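Local coordinates for periplasmic binding protein (Veillonella parvula, PDB 4N01) that probably binds a small solute, perhaps a metal chelate, in the periplasm and delivers it for uptake, at residues A[95-100]-A[317-322]; A[194-199]-A[322-327]. All blocks are in the same frame, centred on the assembly; numbering follows the deposited sequence. Where two conformers were deposited one is given.

Contact 1 of 2, residues A[95-100]-A[317-322]; sequences EIYPPL and GVRTVD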
loop_
_atom_site.group_PDB
_atom_site.type_symbol
_atom_site.label_atom_id
_atom_site.label_comp_id
_atom_site.label_asym_id
_atom_site.label_seq_id
_atom_site.Cartn_x
_atom_site.Cartn_y
_atom_site.Cartn_z
ATOM N N GLU A 95 -2.755 1.115 12.817
ATOM C CA GLU A 95 -3.970 1.892 13.076
ATOM C C GLU A 95 -4.728 2.149 11.778
ATOM O O GLU A 95 -4.132 2.526 10.766
ATOM C CB GLU A 95 -3.644 3.235 13.747
ATOM C CG GLU A 95 -4.881 4.081 14.089
ATOM C CD GLU A 95 -4.555 5.529 14.444
ATOM O OE1 GLU A 95 -3.555 6.074 13.925
ATOM O OE2 GLU A 95 -5.309 6.132 15.239
ATOM N N ILE A 96 -6.038 1.931 11.813
ATOM C CA ILE A 96 -6.885 2.167 10.646
ATOM C C ILE A 96 -6.828 3.657 10.312
ATOM O O ILE A 96 -6.787 4.490 11.215
ATOM C CB ILE A 96 -8.338 1.758 10.949
ATOM C CG1 ILE A 96 -8.380 0.267 11.303
ATOM C CG2 ILE A 96 -9.261 2.068 9.765
ATOM C CD1 ILE A 96 -7.785 -0.627 10.237
ATOM N N TYR A 97 -6.765 3.987 9.027
ATOM C CA TYR A 97 -6.803 5.377 8.573
ATOM C C TYR A 97 -7.979 6.076 9.268
ATOM O O TYR A 97 -9.125 5.635 9.147
ATOM C CB TYR A 97 -6.986 5.372 7.053
ATOM C CG TYR A 97 -6.668 6.665 6.350
ATOM C CD1 TYR A 97 -5.506 7.372 6.641
ATOM C CD2 TYR A 97 -7.516 7.164 5.366
ATOM C CE1 TYR A 97 -5.206 8.558 5.984
ATOM C CE2 TYR A 97 -7.225 8.346 4.707
ATOM C CZ TYR A 97 -6.071 9.035 5.020
ATOM O OH TYR A 97 -5.765 10.209 4.373
ATOM N N PRO A 98 -7.696 7.140 10.033
ATOM C CA PRO A 98 -8.700 7.703 10.951
ATOM C C PRO A 98 -10.076 8.033 10.347
ATOM O O PRO A 98 -11.075 7.760 11.017
ATOM C CB PRO A 98 -7.998 8.942 11.516
ATOM C CG PRO A 98 -6.560 8.539 11.529
ATOM C CD PRO A 98 -6.374 7.764 10.233
ATOM N N PRO A 99 -10.142 8.564 9.109
ATOM C CA PRO A 99 -11.490 8.783 8.559
ATOM C C PRO A 99 -12.315 7.500 8.395
ATOM O O PRO A 99 -13.533 7.580 8.233
ATOM C CB PRO A 99 -11.210 9.391 7.178
ATOM C CG PRO A 99 -9.876 10.055 7.324
ATOM C CD PRO A 99 -9.096 9.155 8.245
ATOM N N LEU A 100 -11.671 6.337 8.448
ATOM C CA LEU A 100 -12.359 5.073 8.156
ATOM C C LEU A 100 -12.602 4.230 9.409
ATOM O O LEU A 100 -13.183 3.150 9.329
ATOM C CB LEU A 100 -11.547 4.251 7.146
ATOM C CG LEU A 100 -11.201 4.940 5.819
ATOM C CD1 LEU A 100 -10.353 4.031 4.939
ATOM C CD2 LEU A 100 -12.477 5.347 5.106
ATOM N N GLY A 317 -3.442 1.603 -1.671
ATOM C CA GLY A 317 -4.496 1.813 -0.691
ATOM C C GLY A 317 -5.203 3.124 -0.964
ATOM O O GLY A 317 -5.398 3.490 -2.123
ATOM N N VAL A 318 -5.580 3.838 0.092
ATOM C CA VAL A 318 -6.345 5.070 -0.070
ATOM C C VAL A 318 -5.601 6.252 0.525
ATOM O O VAL A 318 -6.120 7.359 0.553
ATOM C CB VAL A 318 -7.737 4.961 0.581
ATOM C CG1 VAL A 318 -8.522 3.823 -0.051
ATOM C CG2 VAL A 318 -7.590 4.753 2.084
ATOM N N ARG A 319 -4.369 6.019 0.982
ATOM C CA ARG A 319 -3.647 7.061 1.708
ATOM C C ARG A 319 -2.612 7.794 0.876
ATOM O O ARG A 319 -1.977 8.727 1.378
ATOM C CB ARG A 319 -2.922 6.468 2.916
ATOM C CG ARG A 319 -3.792 5.627 3.840
ATOM C CD ARG A 319 -2.983 5.317 5.080
ATOM N NE ARG A 319 -3.625 4.320 5.925
ATOM C CZ ARG A 319 -3.369 4.170 7.220
ATOM N NH1 ARG A 319 -2.503 4.980 7.829
ATOM N NH2 ARG A 319 -3.989 3.224 7.903
ATOM N N THR A 320 -2.408 7.367 -0.368
ATOM C CA THR A 320 -1.226 7.812 -1.106
ATOM C C THR A 320 -1.093 9.314 -1.300
ATOM O O THR A 320 -0.069 9.901 -0.941
ATOM C CB THR A 320 -1.099 7.138 -2.498
ATOM O OG1 THR A 320 -1.225 5.720 -2.348
ATOM C CG2 THR A 320 0.260 7.453 -3.097
ATOM N N VAL A 321 -2.105 9.932 -1.898
ATOM C CA VAL A 321 -1.994 11.353 -2.212
ATOM C C VAL A 321 -1.927 12.194 -0.930
ATOM O O VAL A 321 -1.187 13.177 -0.864
ATOM C CB VAL A 321 -3.119 11.813 -3.162
ATOM C CG1 VAL A 321 -3.130 13.330 -3.277
ATOM C CG2 VAL A 321 -2.898 11.188 -4.540
ATOM N N ASP A 322 -2.662 11.776 0.099
ATOM C CA ASP A 322 -2.589 12.442 1.401
ATOM C C ASP A 322 -1.170 12.407 1.967
ATOM O O ASP A 322 -0.656 13.420 2.451
ATOM C CB ASP A 322 -3.564 11.798 2.388
ATOM C CG ASP A 322 -3.522 12.447 3.753
ATOM O OD1 ASP A 322 -4.113 13.538 3.908
ATOM O OD2 ASP A 322 -2.897 11.870 4.671
HETATM O O HOH W 1 -1.630 3.760 10.492
#
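The carbonyl oxygen of Glu95 takes three donors: Arg319, a water and, weakly, Gln71. Arg319 NH2 lies 3.0 Å from Glu95 O, with an N-H...O angle of 157°, and the oxygen sits at the edge of the guanidinium, close to its plane. The water donates to Glu95 O at 2.8 Å and accepts from Arg319 NH1 at 3.1 Å, bridging the second nitrogen to the same carbonyl. NH2 also forms a salt bridge with Glu75, whose OE2 accepts the backbone N-H of Tyr97 as well; the two donors converge there, consistent with Arg319 NH2 and Tyr97 N lying 3.1 Å apart without a bond between them. Tyr97 CG, anti to the backbone N (chi1 -164°), heads for the arginine chain; the two side chains slide past each other in opposite directions, ring and guanidinium planes 32° apart. Arg319 CG rests over one ring face, 3.9 Å from the Tyr97 centroid, in a CH-pi contact, while Pro99 CD covers the opposite face. An alanine at Arg319 would probably leave Glu75 without its positive mate and Glu95 O without its arginine donor, and take the aliphatic chain from that ring face. Tyr97 OH is 3.3 Å from Asp322 OD2, too poorly angled for a hydrogen bond. Val318 CG2 touches Leu100 CD1 at 4.0 Å and Tyr97 CD2 at 4.1 Å. The contact joins a loop of the lobe built on strands 66-68, 86-90 and 127-129 to the start of the C-terminal helix 320-332, with helix 71-79 touching both sides.

Contact 2 of 2, residues A[194-199]-A[322-327]; sequences KTLAAI and DALKRL
Leu324 brings its CD1 methyl to 4.4 Å from the CD1 methyl of Leu196, a loose apolar touch between side chains that come from helices 320-332 and 182-203. Beyond this methyl pair the leucine is buried against Ile232 of helix 228-234 and against Ile236. Its backbone takes part too: Ile199 CD1 approaches Leu324 C at 4.2 Å. At Lys325 the same methyl finds its closest partner, as Ile199 CD1 lies 3.6 Å from Lys325 CA and 3.8 Å from Lys325 CB. Ile199 CG1 stands anti to the carbonyl carbon (chi1 -60°), and chi2 of 160° then extends CD1 away from the isoleucine backbone, onto the surface of the facing helix. Here the two backbones come near, the CA atoms of Ile199 and Lys325 being 6.2 Å apart. The methylene chain of Lys325 continues past Thr195, whose CG2 is 4.5 Å from Lys325 CD while its hydroxyl turns to its own helix, in a weak bond to Asp191 O. A bend at chi4 follows, and NZ leads away from the contact to a long, weak ion pair with Glu329. The segment axes approach to 9.9 Å and run nearly parallel, 13° apart. The C-terminal helix thus packs on the long helix 182-203, which links the two lobes, consistent with the connecting helix of binding proteins of this type. Since no hydrogen bond or ion pair crosses between the segments, the join rests on van der Waals packing of methyls against aliphatic carbons and helix backbone.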
loop_
_atom_site.group_PDB
_atom_site.type_symbol
_atom_site.label_atom_id
_atom_site.label_comp_id
_atom_site.label_asym_id
_atom_site.label_seq_id
_atom_site.Cartn_x
_atom_site.Cartn_y
_atom_site.Cartn_z
ATOM N N LYS A 194 -7.205 16.185 -8.023
ATOM C CA LYS A 194 -7.237 17.615 -7.767
ATOM C C LYS A 194 -6.184 17.971 -6.731
ATOM O O LYS A 194 -5.422 18.929 -6.906
ATOM C CB LYS A 194 -8.620 18.025 -7.263
ATOM C CG LYS A 194 -8.861 19.517 -7.217
ATOM C CD LYS A 194 -10.315 19.791 -6.856
ATOM C CE LYS A 194 -10.617 21.276 -6.867
ATOM N NZ LYS A 194 -9.770 21.990 -5.885
ATOM N N THR A 195 -6.139 17.193 -5.653
ATOM C CA THR A 195 -5.127 17.392 -4.615
ATOM C C THR A 195 -3.707 17.168 -5.147
ATOM O O THR A 195 -2.796 17.949 -4.844
ATOM C CB THR A 195 -5.379 16.478 -3.399
ATOM O OG1 THR A 195 -6.625 16.834 -2.797
ATOM C CG2 THR A 195 -4.262 16.627 -2.369
ATOM N N LEU A 196 -3.516 16.117 -5.946
ATOM C CA LEU A 196 -2.192 15.822 -6.494
ATOM C C LEU A 196 -1.712 16.963 -7.380
ATOM O O LEU A 196 -0.540 17.343 -7.339
ATOM C CB LEU A 196 -2.197 14.503 -7.283
ATOM C CG LEU A 196 -0.853 14.163 -7.947
ATOM C CD1 LEU A 196 0.222 13.975 -6.884
ATOM C CD2 LEU A 196 -0.964 12.920 -8.835
ATOM N N ALA A 197 -2.624 17.531 -8.163
ATOM C CA ALA A 197 -2.274 18.650 -9.027
ATOM C C ALA A 197 -1.857 19.866 -8.198
ATOM O O ALA A 197 -0.962 20.625 -8.594
ATOM C CB ALA A 197 -3.437 19.005 -9.922
ATOM N N ALA A 198 -2.504 20.061 -7.053
ATOM C CA ALA A 198 -2.155 21.185 -6.188
ATOM C C ALA A 198 -0.748 21.012 -5.624
ATOM O O ALA A 198 0.028 21.976 -5.551
ATOM C CB ALA A 198 -3.167 21.336 -5.069
ATOM N N ILE A 199 -0.403 19.787 -5.239
ATOM C CA ILE A 199 0.956 19.515 -4.775
ATOM C C ILE A 199 1.976 19.758 -5.883
ATOM O O ILE A 199 2.981 20.448 -5.685
ATOM C CB ILE A 199 1.113 18.060 -4.303
ATOM C CG1 ILE A 199 0.155 17.772 -3.144
ATOM C CG2 ILE A 199 2.565 17.784 -3.887
ATOM C CD1 ILE A 199 -0.096 16.294 -2.951
ATOM N N ASP A 322 -2.662 11.776 0.099
ATOM C CA ASP A 322 -2.589 12.442 1.401
ATOM C C ASP A 322 -1.170 12.407 1.967
ATOM O O ASP A 322 -0.656 13.420 2.451
ATOM C CB ASP A 322 -3.564 11.798 2.388
ATOM C CG ASP A 322 -3.522 12.447 3.753
ATOM O OD1 ASP A 322 -4.113 13.538 3.908
ATOM O OD2 ASP A 322 -2.897 11.870 4.671
ATOM N N ALA A 323 -0.531 11.246 1.882
ATOM C CA ALA A 323 0.837 11.083 2.359
ATOM C C ALA A 323 1.825 11.865 1.486
ATOM O O ALA A 323 2.778 12.471 1.992
ATOM C CB ALA A 323 1.206 9.617 2.382
ATOM N N LEU A 324 1.600 11.854 0.176
ATOM C CA LEU A 324 2.465 12.593 -0.740
ATOM C C LEU A 324 2.444 14.093 -0.464
ATOM O O LEU A 324 3.446 14.784 -0.653
ATOM C CB LEU A 324 2.055 12.327 -2.184
ATOM C CG LEU A 324 2.432 10.972 -2.798
ATOM C CD1 LEU A 324 1.891 10.900 -4.231
ATOM C CD2 LEU A 324 3.928 10.765 -2.798
ATOM N N LYS A 325 1.303 14.599 -0.016
ATOM C CA LYS A 325 1.195 16.004 0.368
ATOM C C LYS A 325 2.180 16.320 1.498
ATOM O O LYS A 325 2.963 17.277 1.417
ATOM C CB LYS A 325 -0.232 16.316 0.805
ATOM C CG LYS A 325 -0.526 17.779 1.034
ATOM C CD LYS A 325 -2.031 17.987 1.256
ATOM C CE LYS A 325 -2.396 19.455 1.381
ATOM N NZ LYS A 325 -1.804 20.093 2.587
ATOM N N ARG A 326 2.147 15.503 2.547
ATOM C CA ARG A 326 3.030 15.692 3.700
ATOM C C ARG A 326 4.495 15.523 3.313
ATOM O O ARG A 326 5.351 16.304 3.743
ATOM C CB ARG A 326 2.666 14.711 4.815
ATOM C CG ARG A 326 3.381 14.966 6.134
ATOM C CD ARG A 326 2.979 13.929 7.193
ATOM N NE ARG A 326 3.757 12.695 7.078
ATOM C CZ ARG A 326 3.261 11.516 6.710
ATOM N NH1 ARG A 326 1.967 11.388 6.425
ATOM N NH2 ARG A 326 4.066 10.457 6.646
ATOM N N LEU A 327 4.782 14.505 2.504
ATOM C CA LEU A 327 6.152 14.201 2.122
ATOM C C LEU A 327 6.708 15.325 1.264
ATOM O O LEU A 327 7.863 15.707 1.423
ATOM C CB LEU A 327 6.228 12.869 1.363
ATOM C CG LEU A 327 5.981 11.600 2.188
ATOM C CD1 LEU A 327 5.877 10.364 1.302
ATOM C CD2 LEU A 327 7.092 11.413 3.163
#

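Contact 1 uses the residues just before helix 320-332 and its first turn; contact 2 follows about one turn on, their centres 13 Å apart, and the two share Asp322. Val321 joins them: its CG1 packs on Thr195 CG2 at 3.6 Å, and Val321 O is 3.9 Å from Ile199 CD1. Contact 1 mixes hydrogen bonds with apolar touches, whereas contact 2 is apolar. Between them, the C-terminal helix and the residues leading into it meet both the loop after strand 86-90 and helix 182-203. A bound glycerol, probably from crystallisation, lies about 3 Å from the Tyr97 side chain; it may mark a pocket, but no natural ligand is identified.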